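PDB 5H9N: lipocalin AI-4 from Rhodnius prolixus, which binds cysteinyl leukotrienes such as leukotriene C4 as a salivary lipocalin of a blood-feeding insect. Local coordinates for residues V65-S70 against F81-T86. The protein carries 1 engineered substitution. Residues are numbered along the deposited sequence; the frame is centred on the assembly and turned at random.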
ATOM      1  N   VAL A  65     -14.108   3.311  -1.697  1.00 17.59           N
ATOM      2  CA  VAL A  65     -13.182   4.417  -1.563  1.00 16.28           C
ATOM      3  C   VAL A  65     -12.575   4.738  -2.917  1.00 16.61           C
ATOM      4  O   VAL A  65     -12.186   3.837  -3.657  1.00 18.33           O
ATOM      5  CB  VAL A  65     -12.051   4.087  -0.567  1.00 14.90           C
ATOM      6  CG1 VAL A  65     -11.125   5.281  -0.396  1.00 15.54           C
ATOM      7  CG2 VAL A  65     -12.645   3.664   0.766  1.00 17.81           C
ATOM      8  N   LYS A  66     -12.493   6.023  -3.239  1.00 16.13           N
ATOM      9  CA  LYS A  66     -11.879   6.465  -4.479  1.00 16.24           C
ATOM     10  C   LYS A  66     -10.724   7.398  -4.171  1.00 15.27           C
ATOM     11  O   LYS A  66     -10.869   8.330  -3.382  1.00 17.92           O
ATOM     12  CB  LYS A  66     -12.918   7.154  -5.358  1.00 19.37           C
ATOM     13  CG  LYS A  66     -14.016   6.207  -5.816  1.00 23.54           C
ATOM     14  CD  LYS A  66     -15.082   6.928  -6.622  1.00 27.08           C
ATOM     15  CE  LYS A  66     -15.819   5.951  -7.526  1.00 38.40           C
ATOM     16  NZ  LYS A  66     -16.074   4.651  -6.851  1.00 45.39           N
ATOM     17  N   CYS A  67      -9.580   7.150  -4.801  1.00 15.05           N
ATOM     18  CA  CYS A  67      -8.371   7.918  -4.522  1.00 14.88           C
ATOM     19  C   CYS A  67      -7.716   8.459  -5.778  1.00 14.20           C
ATOM     20  O   CYS A  67      -7.767   7.844  -6.841  1.00 17.74           O
ATOM     21  CB  CYS A  67      -7.344   7.064  -3.780  1.00 16.11           C
ATOM     22  SG  CYS A  67      -7.898   6.341  -2.224  1.00 15.40           S
ATOM     23  N   SER A  68      -7.070   9.608  -5.630  1.00 14.00           N
ATOM     24  CA  SER A  68      -6.306  10.207  -6.709  1.00 15.45           C
ATOM     25  C   SER A  68      -4.872  10.405  -6.220  1.00 14.86           C
ATOM     26  O   SER A  68      -4.644  11.057  -5.193  1.00 15.21           O
ATOM     27  CB  SER A  68      -6.931  11.530  -7.120  1.00 17.87           C
ATOM     28  OG  SER A  68      -6.173  12.176  -8.119  1.00 25.82           O
ATOM     29  N   GLY A  69      -3.896   9.862  -6.947  1.00 13.56           N
ATOM     30  CA  GLY A  69      -2.509   9.926  -6.513  1.00 12.43           C
ATOM     31  C   GLY A  69      -1.656  10.965  -7.204  1.00 13.46           C
ATOM     32  O   GLY A  69      -1.988  11.469  -8.280  1.00 15.35           O
ATOM     33  N   SER A  70      -0.536  11.276  -6.565  1.00 13.16           N
ATOM     34  CA  SER A  70       0.475  12.149  -7.128  1.00 14.19           C
ATOM     35  C   SER A  70       1.811  11.807  -6.485  1.00 12.63           C
ATOM     36  O   SER A  70       1.862  11.315  -5.357  1.00 12.39           O
ATOM     37  CB  SER A  70       0.119  13.620  -6.904  1.00 20.18           C
ATOM     38  OG  SER A  70      -0.099  13.881  -5.533  1.00 19.77           O
ATOM     39  N   PHE A  81      -2.001   9.944  -1.880  1.00 10.62           N
ATOM     40  CA  PHE A  81      -3.340   9.676  -2.383  1.00 12.63           C
ATOM     41  C   PHE A  81      -4.370  10.457  -1.601  1.00 11.15           C
ATOM     42  O   PHE A  81      -4.423  10.376  -0.366  1.00 12.15           O
ATOM     43  CB  PHE A  81      -3.636   8.178  -2.328  1.00 11.52           C
ATOM     44  CG  PHE A  81      -2.959   7.407  -3.412  1.00 11.85           C
ATOM     45  CD1 PHE A  81      -3.562   7.253  -4.641  1.00 13.98           C
ATOM     46  CD2 PHE A  81      -1.689   6.879  -3.225  1.00 12.45           C
ATOM     47  CE1 PHE A  81      -2.926   6.567  -5.668  1.00 13.94           C
ATOM     48  CE2 PHE A  81      -1.058   6.174  -4.250  1.00 12.72           C
ATOM     49  CZ  PHE A  81      -1.676   6.035  -5.472  1.00 13.99           C
ATOM     50  N   GLN A  82      -5.177  11.210  -2.333  1.00 12.89           N
ATOM     51  CA  GLN A  82      -6.300  11.920  -1.764  1.00 13.14           C
ATOM     52  C   GLN A  82      -7.538  11.078  -1.985  1.00 12.83           C
ATOM     53  O   GLN A  82      -7.905  10.811  -3.123  1.00 13.79           O
ATOM     54  CB  GLN A  82      -6.450  13.292  -2.413  1.00 17.02           C
ATOM     55  CG  GLN A  82      -7.423  14.202  -1.693  1.00 28.64           C
ATOM     56  CD  GLN A  82      -7.033  14.412  -0.245  1.00 38.12           C
ATOM     57  OE1 GLN A  82      -5.849  14.526   0.078  1.00 31.89           O
ATOM     58  NE2 GLN A  82      -8.027  14.461   0.637  1.00 37.72           N
ATOM     59  N   CYS A  83      -8.170  10.651  -0.899  1.00 13.32           N
ATOM     60  CA  CYS A  83      -9.240   9.662  -0.974  1.00 13.57           C
ATOM     61  C   CYS A  83     -10.549  10.178  -0.402  1.00 15.39           C
ATOM     62  O   CYS A  83     -10.559  10.974   0.535  1.00 15.97           O
ATOM     63  CB  CYS A  83      -8.850   8.377  -0.233  1.00 14.14           C
ATOM     64  SG  CYS A  83      -7.301   7.596  -0.720  1.00 14.13           S
ATOM     65  N   THR A  84     -11.649   9.702  -0.970  1.00 14.32           N
ATOM     66  CA  THR A  84     -12.983  10.005  -0.470  1.00 15.44           C
ATOM     67  C   THR A  84     -13.747   8.696  -0.339  1.00 16.80           C
ATOM     68  O   THR A  84     -13.506   7.755  -1.088  1.00 17.06           O
ATOM     69  CB  THR A  84     -13.745  10.977  -1.389  1.00 20.34           C
ATOM     70  OG1 THR A  84     -13.833  10.427  -2.708  1.00 21.90           O
ATOM     71  CG2 THR A  84     -13.040  12.322  -1.449  1.00 22.16           C
ATOM     72  N   THR A  85     -14.656   8.623   0.624  1.00 17.28           N
ATOM     73  CA  THR A  85     -15.389   7.387   0.862  1.00 16.73           C
ATOM     74  C   THR A  85     -16.879   7.610   0.677  1.00 17.29           C
ATOM     75  O   THR A  85     -17.372   8.747   0.759  1.00 18.09           O
ATOM     76  CB  THR A  85     -15.142   6.839   2.277  1.00 17.74           C
ATOM     77  OG1 THR A  85     -15.966   7.549   3.209  1.00 21.48           O
ATOM     78  CG2 THR A  85     -13.674   6.975   2.674  1.00 18.95           C
ATOM     79  N   THR A  86     -17.614   6.531   0.446  1.00 17.88           N
ATOM     80  CA  THR A  86     -19.040   6.694   0.186  1.00 19.19           C
ATOM     81  C   THR A  86     -19.834   7.093   1.423  1.00 20.08           C
ATOM     82  O   THR A  86     -20.982   7.480   1.303  1.00 21.19           O
ATOM     83  CB  THR A  86     -19.678   5.428  -0.406  1.00 24.04           C
ATOM     84  OG1 THR A  86     -19.373   4.295   0.414  1.00 24.73           O
ATOM     85  CG2 THR A  86     -19.181   5.195  -1.820  1.00 23.64           C
TER
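Cys67 and Cys83 face each other in a non-hydrogen-bonded pair of an antiparallel beta hairpin, part of the curled sheet of a lipocalin barrel. Cys67 SG and Cys83 SG are bonded at 2.0 Å, so a disulfide crosslinks the adjacent strands 63-71 and 78-85. Both sulfurs stand anti to their own carbonyl carbons, chi1 -57° in Cys67 and -55° in Cys83, and the disulfide torsion is 106°. Val65, Thr85 and Phe81 share this face. Val65 and Phe81 also touch the bound leukotriene C4, which marks the face as the one lining the pocket. Val65 and Thr85 run alongside each other in the same direction, and Val65 CG2 and Thr85 CG2 are 4.0 Å apart. The other methyl, Val65 CG1, meets Cys83 CB at 3.8 Å. Lys66, Ser68, Gln82 and Thr84 project from the other face. Ser68 OG is hydrogen-bonded to Gln55 NE2 and Gln82 OE1 to Thr92 OG1, each on a flanking strand. Four backbone hydrogen bonds join the pairs Lys66-Thr84 and Ser68-Gln82. Beyond the disulfide, the Phe81 ring lies against the backbone of Gly69, which has no side chain to stand in the way. Gly69 CA sits over one ring face in a CH-pi contact, 3.4 Å from Phe81 CD1.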